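Local coordinates for PILD processed protein (Shewanella oneidensis, PDB 4D40), which is a type IV pilin, a subunit that probably assembles into the thin surface pili of this metal-reducing bacterium and so takes part in adhesion, at residues Q3-D8 and N63-P68; P40-S45 and L57-T62; A32-A37 and F44-T49. All coordinates share one frame; numbering follows the deposited sequence.

Contact 1 of 3, residues Q3-D8 and N63-P68; sequences QGRRFD and NRQSDP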
loop_
_atom_site.group_PDB
_atom_site.type_symbol
_atom_site.label_atom_id
_atom_site.label_comp_id
_atom_site.label_asym_id
_atom_site.label_seq_id
_atom_site.Cartn_x
_atom_site.Cartn_y
_atom_site.Cartn_z
ATOM N N GLN A 3 9.662 -11.503 -7.745
ATOM C CA GLN A 3 8.320 -11.916 -7.324
ATOM C C GLN A 3 8.197 -11.880 -5.796
ATOM O O GLN A 3 7.205 -11.381 -5.242
ATOM C CB GLN A 3 8.001 -13.315 -7.862
ATOM C CG GLN A 3 6.525 -13.679 -7.813
ATOM C CD GLN A 3 6.212 -14.953 -8.572
ATOM O OE1 GLN A 3 6.900 -15.962 -8.421
ATOM N NE2 GLN A 3 5.175 -14.910 -9.400
ATOM N N GLY A 4 9.211 -12.399 -5.113
ATOM C CA GLY A 4 9.234 -12.373 -3.661
ATOM C C GLY A 4 9.177 -10.959 -3.112
ATOM O O GLY A 4 8.501 -10.688 -2.116
ATOM N N ARG A 5 9.886 -10.047 -3.770
ATOM C CA ARG A 5 9.925 -8.662 -3.326
ATOM C C ARG A 5 8.593 -7.950 -3.563
ATOM O O ARG A 5 8.223 -7.057 -2.802
ATOM C CB ARG A 5 11.059 -7.916 -4.024
ATOM C CG ARG A 5 12.433 -8.377 -3.580
ATOM C CD ARG A 5 13.500 -7.426 -4.050
ATOM N NE ARG A 5 13.643 -7.431 -5.503
ATOM C CZ ARG A 5 14.603 -8.062 -6.175
ATOM N NH1 ARG A 5 15.536 -8.761 -5.539
ATOM N NH2 ARG A 5 14.633 -7.990 -7.498
ATOM N N ARG A 6 7.884 -8.340 -4.620
ATOM C CA ARG A 6 6.534 -7.839 -4.861
ATOM C C ARG A 6 5.630 -8.260 -3.707
ATOM O O ARG A 6 4.841 -7.466 -3.195
ATOM C CB ARG A 6 5.979 -8.364 -6.191
ATOM C CG ARG A 6 4.634 -7.745 -6.594
ATOM C CD ARG A 6 3.776 -8.723 -7.389
ATOM N NE ARG A 6 4.487 -9.275 -8.531
ATOM C CZ ARG A 6 4.173 -10.413 -9.143
ATOM N NH1 ARG A 6 3.141 -11.142 -8.736
ATOM N NH2 ARG A 6 4.896 -10.825 -10.174
ATOM N N PHE A 7 5.759 -9.514 -3.290
ATOM C CA PHE A 7 4.899 -10.034 -2.235
ATOM C C PHE A 7 5.278 -9.415 -0.888
ATOM O O PHE A 7 4.404 -9.160 -0.052
ATOM C CB PHE A 7 4.976 -11.562 -2.182
ATOM C CG PHE A 7 4.371 -12.255 -3.385
ATOM C CD1 PHE A 7 3.247 -11.742 -4.023
ATOM C CD2 PHE A 7 4.923 -13.426 -3.869
ATOM C CE1 PHE A 7 2.699 -12.378 -5.120
ATOM C CE2 PHE A 7 4.376 -14.071 -4.971
ATOM C CZ PHE A 7 3.261 -13.547 -5.593
ATOM N N ASP A 8 6.570 -9.161 -0.684
ATOM C CA ASP A 8 7.032 -8.423 0.493
ATOM C C ASP A 8 6.378 -7.048 0.567
ATOM O O ASP A 8 5.939 -6.608 1.628
ATOM C CB ASP A 8 8.553 -8.247 0.479
ATOM C CG ASP A 8 9.301 -9.522 0.811
ATOM O OD1 ASP A 8 8.690 -10.468 1.358
ATOM O OD2 ASP A 8 10.515 -9.564 0.526
ATOM N N ASN A 63 13.438 1.377 -10.696
ATOM C CA ASN A 63 14.006 0.764 -11.893
ATOM C C ASN A 63 14.707 -0.559 -11.571
ATOM O O ASN A 63 14.856 -1.421 -12.437
ATOM C CB ASN A 63 14.979 1.730 -12.577
ATOM C CG ASN A 63 15.922 2.403 -11.598
ATOM O OD1 ASN A 63 16.031 1.997 -10.442
ATOM N ND2 ASN A 63 16.607 3.443 -12.058
ATOM N N ARG A 64 15.117 -0.716 -10.315
ATOM C CA ARG A 64 15.804 -1.920 -9.854
ATOM C C ARG A 64 14.861 -3.111 -9.657
ATOM O O ARG A 64 15.309 -4.221 -9.376
ATOM C CB ARG A 64 16.534 -1.628 -8.542
ATOM C CG ARG A 64 17.527 -0.486 -8.648
ATOM C CD ARG A 64 18.123 -0.117 -7.305
ATOM N NE ARG A 64 18.696 1.228 -7.337
ATOM C CZ ARG A 64 18.044 2.338 -6.995
ATOM N NH1 ARG A 64 16.783 2.286 -6.574
ATOM N NH2 ARG A 64 18.661 3.511 -7.068
ATOM N N GLN A 65 13.561 -2.875 -9.809
ATOM C CA GLN A 65 12.550 -3.895 -9.559
ATOM C C GLN A 65 11.699 -4.089 -10.809
ATOM O O GLN A 65 10.653 -3.467 -10.959
ATOM C CB GLN A 65 11.700 -3.481 -8.355
ATOM C CG GLN A 65 10.446 -4.319 -8.080
ATOM C CD GLN A 65 10.738 -5.749 -7.668
ATOM O OE1 GLN A 65 11.887 -6.172 -7.583
ATOM N NE2 GLN A 65 9.676 -6.505 -7.402
ATOM N N SER A 66 12.158 -4.957 -11.704
ATOM C CA SER A 66 11.557 -5.085 -13.028
ATOM C C SER A 66 10.431 -6.098 -12.996
ATOM O O SER A 66 10.522 -7.169 -13.602
ATOM C CB SER A 66 12.605 -5.495 -14.063
ATOM O OG SER A 66 13.193 -6.737 -13.720
ATOM N N ASP A 67 9.363 -5.739 -12.295
ATOM C CA ASP A 67 8.255 -6.645 -12.060
ATOM C C ASP A 67 7.033 -6.269 -12.901
ATOM O O ASP A 67 6.675 -5.098 -12.979
ATOM C CB ASP A 67 7.902 -6.640 -10.580
ATOM C CG ASP A 67 6.804 -7.593 -10.263
ATOM O OD1 ASP A 67 7.101 -8.792 -10.083
ATOM O OD2 ASP A 67 5.646 -7.143 -10.219
ATOM N N PRO A 68 6.383 -7.264 -13.532
ATOM C CA PRO A 68 5.297 -6.964 -14.477
ATOM C C PRO A 68 3.993 -6.455 -13.847
ATOM O O PRO A 68 3.093 -6.055 -14.589
ATOM C CB PRO A 68 5.070 -8.311 -15.174
ATOM C CG PRO A 68 5.546 -9.331 -14.202
ATOM C CD PRO A 68 6.715 -8.699 -13.514
#
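At the start of the helical segment Gln3-Asp8, the CB of Gln3 points away from the loop, and Gln3 CG lies above one face of the Arg6 guanidinium, offset toward its rim. The Arg5 and Gln65 chains pass in opposite directions, and a bend at chi3 of Arg5 (-67°) turns the guanidinium edge to OE1, its plane 72° from the amide. Two nitrogens grip that single acceptor side-on: Arg5 NE to Gln65 OE1 is 3.0 Å and straight, Arg5 NH2 to Gln65 OE1 3.3 Å and more bent. Gln65 NE2 gives its hydrogens to Lys2 O and Tyr42 OH, which fixes the flip of the amide. Arg6 crosses Asp67 at about a right angle in a two-pronged salt bridge to syn lone pairs. Arg6 NH2 reaches Asp67 OD1, in the guanidinium plane, at 3.0 Å; Arg6 NE reaches Asp67 OD2, tilted 29° out of it, at 3.0 Å, and bonds OD1 weakly. Arg6 NH1 also bonds Cys86 O, and Asp67 OD2 accepts from Cys69 N, beside the Cys69-Cys86 disulfide. The contact fastens the N-terminal end of helix 2-27 to the loop joining strands 55-61 and 72-75, while Arg5 makes a cation-pi contact with Tyr41, just before strand 42-48.

Contact 2 of 3, residues P40-S45 and L57-T62; sequences PYYSFS and LKAVPT
Tyr42 and Phe44 both hold CG beside the backbone N (chi1 -74° and -61°), which brings their rings alongside the neighbouring strand, on the side that also carries Ala59 and Pro61. Thr62 instead sets OG1 between its backbone N and carbonyl carbon (chi1 66°), aimed at the chain before Tyr42. The methyl of Ala59 is shared by the two rings: Phe44 CE1 comes to 3.5 Å of Ala59 CB, and Tyr42 CD1 to 3.8 Å of Ala59 CB. Tyr42 crosses Pro61 obliquely, its CE1 3.8 Å from Pro61 CB, while its hydroxyl accepts the Gln65 bond. On the other face Ser43 and Val60 are joined by a water hydrogen-bonded to Ser43 OG that donates to Val60 O, while Ser45 OG rests on Lys58 CB at 3.6 Å.

Two-way backbone bonds link Ser43 with Val60 and Ser45 with Lys58; Val60 N to Ser43 O, 2.9 Å, is dead straight. Past the strand ends the ladder goes on through Thr62 N to Tyr41 O at 2.9 Å and Thr62 OG1 to Pro40 O at 2.7 Å, the hydroxyl lying on a carbonyl lone pair. Hydrogen-bonded and non-hydrogen-bonded pairs alternate as in any antiparallel beta hairpin, here the first two strands of the sheet that packs against the long helix in the type IV pilin fold.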
loop_
_atom_site.group_PDB
_atom_site.type_symbol
_atom_site.label_atom_id
_atom_site.label_comp_id
_atom_site.label_asym_id
_atom_site.label_seq_id
_atom_site.Cartn_x
_atom_site.Cartn_y
_atom_site.Cartn_z
ATOM N N PRO A 40 15.169 -0.339 -1.572
ATOM C CA PRO A 40 15.774 -0.124 -2.890
ATOM C C PRO A 40 14.854 -0.516 -4.048
ATOM O O PRO A 40 15.137 -0.149 -5.193
ATOM C CB PRO A 40 17.008 -1.025 -2.856
ATOM C CG PRO A 40 17.320 -1.189 -1.406
ATOM C CD PRO A 40 15.997 -1.208 -0.718
ATOM N N TYR A 41 13.770 -1.226 -3.743
ATOM C CA TYR A 41 12.915 -1.828 -4.763
ATOM C C TYR A 41 11.536 -1.191 -4.888
ATOM O O TYR A 41 10.941 -1.229 -5.968
ATOM C CB TYR A 41 12.750 -3.315 -4.472
ATOM C CG TYR A 41 14.064 -4.049 -4.431
ATOM C CD1 TYR A 41 14.714 -4.388 -5.604
ATOM C CD2 TYR A 41 14.649 -4.401 -3.226
ATOM C CE1 TYR A 41 15.915 -5.060 -5.585
ATOM C CE2 TYR A 41 15.858 -5.076 -3.195
ATOM C CZ TYR A 41 16.481 -5.401 -4.379
ATOM O OH TYR A 41 17.676 -6.077 -4.373
ATOM N N TYR A 42 11.037 -0.611 -3.802
ATOM C CA TYR A 42 9.736 0.047 -3.818
ATOM C C TYR A 42 9.736 1.339 -3.021
ATOM O O TYR A 42 10.390 1.448 -1.980
ATOM C CB TYR A 42 8.633 -0.869 -3.255
ATOM C CG TYR A 42 8.220 -1.988 -4.184
ATOM C CD1 TYR A 42 7.218 -1.800 -5.127
ATOM C CD2 TYR A 42 8.821 -3.230 -4.109
ATOM C CE1 TYR A 42 6.844 -2.819 -5.986
ATOM C CE2 TYR A 42 8.461 -4.255 -4.959
ATOM C CZ TYR A 42 7.467 -4.047 -5.891
ATOM O OH TYR A 42 7.106 -5.068 -6.733
ATOM N N SER A 43 8.974 2.303 -3.524
ATOM C CA SER A 43 8.699 3.543 -2.821
ATOM C C SER A 43 7.245 3.517 -2.397
ATOM O O SER A 43 6.364 3.331 -3.232
ATOM C CB SER A 43 8.988 4.748 -3.714
ATOM O OG SER A 43 10.336 4.736 -4.131
ATOM N N PHE A 44 7.002 3.690 -1.101
ATOM C CA PHE A 44 5.646 3.588 -0.557
ATOM C C PHE A 44 5.052 4.959 -0.255
ATOM O O PHE A 44 5.756 5.862 0.203
ATOM C CB PHE A 44 5.649 2.740 0.713
ATOM C CG PHE A 44 6.119 1.333 0.501
ATOM C CD1 PHE A 44 5.228 0.335 0.137
ATOM C CD2 PHE A 44 7.454 1.004 0.662
ATOM C CE1 PHE A 44 5.663 -0.966 -0.056
ATOM C CE2 PHE A 44 7.889 -0.290 0.475
ATOM C CZ PHE A 44 6.990 -1.276 0.109
ATOM N N SER A 45 3.755 5.109 -0.513
ATOM C CA SER A 45 3.067 6.360 -0.239
ATOM C C SER A 45 1.688 6.109 0.352
ATOM O O SER A 45 1.067 5.083 0.086
ATOM C CB SER A 45 2.939 7.200 -1.517
ATOM O OG SER A 45 2.146 6.538 -2.498
ATOM N N LEU A 57 -2.995 3.465 -0.454
ATOM C CA LEU A 57 -1.609 3.087 -0.195
ATOM C C LEU A 57 -1.021 2.580 -1.496
ATOM O O LEU A 57 -1.657 1.775 -2.182
ATOM C CB LEU A 57 -1.519 2.000 0.880
ATOM C CG LEU A 57 -1.702 2.437 2.329
ATOM C CD1 LEU A 57 -1.969 1.221 3.221
ATOM C CD2 LEU A 57 -0.470 3.192 2.803
ATOM N N LYS A 58 0.178 3.040 -1.857
ATOM C CA LYS A 58 0.805 2.553 -3.076
ATOM C C LYS A 58 2.231 2.114 -2.839
ATOM O O LYS A 58 2.930 2.649 -1.977
ATOM C CB LYS A 58 0.799 3.616 -4.174
ATOM C CG LYS A 58 -0.589 4.055 -4.598
ATOM C CD LYS A 58 -0.520 4.977 -5.799
ATOM C CE LYS A 58 -1.866 5.100 -6.477
ATOM N NZ LYS A 58 -2.814 5.831 -5.607
ATOM N N ALA A 59 2.638 1.133 -3.635
ATOM C CA ALA A 59 4.020 0.686 -3.708
ATOM C C ALA A 59 4.476 0.799 -5.151
ATOM O O ALA A 59 4.023 0.045 -6.014
ATOM C CB ALA A 59 4.153 -0.738 -3.212
ATOM N N VAL A 60 5.365 1.754 -5.407
ATOM C CA VAL A 60 5.843 2.030 -6.757
ATOM C C VAL A 60 7.212 1.413 -6.951
ATOM O O VAL A 60 8.158 1.811 -6.276
ATOM C CB VAL A 60 5.925 3.546 -7.031
ATOM C CG1 VAL A 60 6.468 3.815 -8.435
ATOM C CG2 VAL A 60 4.563 4.192 -6.851
ATOM N N PRO A 61 7.331 0.454 -7.880
ATOM C CA PRO A 61 8.656 -0.143 -8.080
ATOM C C PRO A 61 9.685 0.852 -8.602
ATOM O O PRO A 61 9.350 1.751 -9.368
ATOM C CB PRO A 61 8.390 -1.248 -9.108
ATOM C CG PRO A 61 7.168 -0.810 -9.832
ATOM C CD PRO A 61 6.329 -0.110 -8.805
ATOM N N THR A 62 10.926 0.690 -8.156
ATOM C CA THR A 62 12.052 1.433 -8.700
ATOM C C THR A 62 12.506 0.753 -9.984
ATOM O O THR A 62 12.030 -0.327 -10.324
ATOM C CB THR A 62 13.222 1.489 -7.711
ATOM O OG1 THR A 62 13.747 0.171 -7.535
ATOM C CG2 THR A 62 12.775 2.037 -6.361
HETATM O O HOH W 1 9.782 3.971 -6.881
#

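Contact 3 of 3, residues A32-A37 and F44-T49; sequences ASQSLA and FSYTPT
Residues 32-37 run almost antiparallel to strand 44-48, 171° apart in direction, but Gln34 CA and Tyr46 CA are 6.3 Å apart and there are no hydrogen bonds between the two segments, so side chains fill the gap. Tyr46 does most of this, its CG anti to the backbone N (chi1 164°). Gln34 CB sits 4.2 Å from the centroid of the Tyr46 ring in an off-centre CH-pi contact, and Gln34 N comes to 3.6 Å of Tyr46 CD2. The extended Gln34 chain crosses the tyrosine at about a right angle, with amide and ring planes 75° apart; NE2 bonds Ser16 O. Pro48 N lies over the centre of one ring face, and the hydroxyl is held by Pro31 O. An alanine in place of Tyr46 would probably loosen residues 32-34, since the ring surface under Gln34 and the bond to Pro31 would go together.

Farther along, Leu36 pushes CD1 against the strand backbone, 3.6 Å from Ser45 C, and with the same atom also touches Phe44 CB and Tyr46 CB, each at 4.0 Å. Ala37 O approaches Phe44 CD2 at 3.2 Å, while at the other end Ala32 O meets Pro48 CG. Behind this layer stands helix 2-27: Leu36 touches Tyr12 and Ser16, and Tyr46 touches Leu20, placing the loop beside outer strand 42-48 and along the helix.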
loop_
_atom_site.group_PDB
_atom_site.type_symbol
_atom_site.label_atom_id
_atom_site.label_comp_id
_atom_site.label_asym_id
_atom_site.label_seq_id
_atom_site.Cartn_x
_atom_site.Cartn_y
_atom_site.Cartn_z
ATOM N N ALA A 32 -3.865 12.266 8.711
ATOM C CA ALA A 32 -3.353 13.167 7.688
ATOM C C ALA A 32 -2.122 12.588 6.998
ATOM O O ALA A 32 -1.859 12.893 5.833
ATOM C CB ALA A 32 -3.022 14.513 8.296
ATOM N N SER A 33 -1.364 11.768 7.724
ATOM C CA SER A 33 -0.135 11.174 7.196
ATOM C C SER A 33 0.193 9.844 7.858
ATOM O O SER A 33 -0.354 9.511 8.904
ATOM C CB SER A 33 1.046 12.132 7.386
ATOM O OG SER A 33 1.306 12.365 8.761
ATOM N N GLN A 34 1.100 9.095 7.239
ATOM C CA GLN A 34 1.580 7.833 7.789
ATOM C C GLN A 34 3.036 7.683 7.383
ATOM O O GLN A 34 3.373 7.857 6.212
ATOM C CB GLN A 34 0.757 6.642 7.287
ATOM C CG GLN A 34 1.161 5.299 7.905
ATOM C CD GLN A 34 0.337 4.125 7.380
ATOM O OE1 GLN A 34 -0.089 4.119 6.223
ATOM N NE2 GLN A 34 0.112 3.124 8.233
ATOM N N SER A 35 3.897 7.384 8.351
ATOM C CA SER A 35 5.310 7.170 8.072
ATOM C C SER A 35 5.518 5.785 7.474
ATOM O O SER A 35 5.115 4.776 8.059
ATOM C CB SER A 35 6.139 7.335 9.347
ATOM O OG SER A 35 7.523 7.235 9.066
ATOM N N LEU A 36 6.141 5.742 6.302
ATOM C CA LEU A 36 6.371 4.490 5.600
ATOM C C LEU A 36 7.838 4.386 5.238
ATOM O O LEU A 36 8.484 5.394 4.962
ATOM C CB LEU A 36 5.508 4.401 4.344
ATOM C CG LEU A 36 3.995 4.462 4.558
ATOM C CD1 LEU A 36 3.296 4.675 3.229
ATOM C CD2 LEU A 36 3.511 3.191 5.228
ATOM N N ALA A 37 8.354 3.162 5.249
ATOM C CA ALA A 37 9.769 2.917 4.975
ATOM C C ALA A 37 9.972 2.415 3.557
ATOM O O ALA A 37 9.449 1.368 3.189
ATOM C CB ALA A 37 10.323 1.917 5.963
ATOM N N PHE A 44 7.002 3.690 -1.101
ATOM C CA PHE A 44 5.646 3.588 -0.557
ATOM C C PHE A 44 5.052 4.959 -0.255
ATOM O O PHE A 44 5.756 5.862 0.203
ATOM C CB PHE A 44 5.649 2.740 0.713
ATOM C CG PHE A 44 6.119 1.333 0.501
ATOM C CD1 PHE A 44 5.228 0.335 0.137
ATOM C CD2 PHE A 44 7.454 1.004 0.662
ATOM C CE1 PHE A 44 5.663 -0.966 -0.056
ATOM C CE2 PHE A 44 7.889 -0.290 0.475
ATOM C CZ PHE A 44 6.990 -1.276 0.109
ATOM N N SER A 45 3.755 5.109 -0.513
ATOM C CA SER A 45 3.067 6.360 -0.239
ATOM C C SER A 45 1.688 6.109 0.352
ATOM O O SER A 45 1.067 5.083 0.086
ATOM C CB SER A 45 2.939 7.200 -1.517
ATOM O OG SER A 45 2.146 6.538 -2.498
ATOM N N TYR A 46 1.247 7.059 1.169
ATOM C CA TYR A 46 -0.089 7.077 1.753
ATOM C C TYR A 46 -0.771 8.374 1.354
ATOM O O TYR A 46 -0.236 9.459 1.610
ATOM C CB TYR A 46 -0.010 6.966 3.272
ATOM C CG TYR A 46 -1.280 7.341 4.003
ATOM C CD1 TYR A 46 -2.370 6.498 3.986
ATOM C CD2 TYR A 46 -1.372 8.523 4.736
ATOM C CE1 TYR A 46 -3.539 6.820 4.667
ATOM C CE2 TYR A 46 -2.540 8.851 5.432
ATOM C CZ TYR A 46 -3.616 7.985 5.383
ATOM O OH TYR A 46 -4.784 8.282 6.057
ATOM N N THR A 47 -1.937 8.257 0.723
ATOM C CA THR A 47 -2.719 9.413 0.280
ATOM C C THR A 47 -4.139 9.324 0.818
ATOM O O THR A 47 -4.959 8.576 0.282
ATOM C CB THR A 47 -2.771 9.507 -1.258
ATOM O OG1 THR A 47 -1.438 9.501 -1.780
ATOM C CG2 THR A 47 -3.460 10.782 -1.705
ATOM N N PRO A 48 -4.434 10.082 1.884
ATOM C CA PRO A 48 -5.819 10.125 2.350
ATOM C C PRO A 48 -6.686 10.940 1.413
ATOM O O PRO A 48 -6.184 11.781 0.668
ATOM C CB PRO A 48 -5.709 10.800 3.716
ATOM C CG PRO A 48 -4.526 11.690 3.589
ATOM C CD PRO A 48 -3.564 10.982 2.667
ATOM N N THR A 49 -7.985 10.688 1.441
ATOM C CA THR A 49 -8.909 11.544 0.731
ATOM C C THR A 49 -9.033 12.857 1.485
ATOM O O THR A 49 -8.688 12.942 2.662
ATOM C CB THR A 49 -10.280 10.894 0.580
ATOM O OG1 THR A 49 -10.814 10.607 1.878
ATOM C CG2 THR A 49 -10.161 9.613 -0.211
#

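How the contacts relate
From the N terminus, helix 2-27 leads into the loop whose residues 32-37 meet strand 42-48 in contact 3, which closes a short loop of 6 intervening residues. The chain then turns back, and contact 2, closing a loop of 11 residues, pairs strand 42-48 with strand 55-61. Contact 1 closes the longest loop, bringing residues 63-68 back to the first turns of the helix, and contacts 2 and 3 both nest inside it. Contacts 2 and 3 overlap along the chain through the shared Phe44 and Ser45, and Leu57 packs on Gln34, Leu36 and Tyr46. Contacts 1 and 2 meet where Gln65 reaches Tyr42; contacts 1 and 3 stay apart, centres about 21 Å from each other.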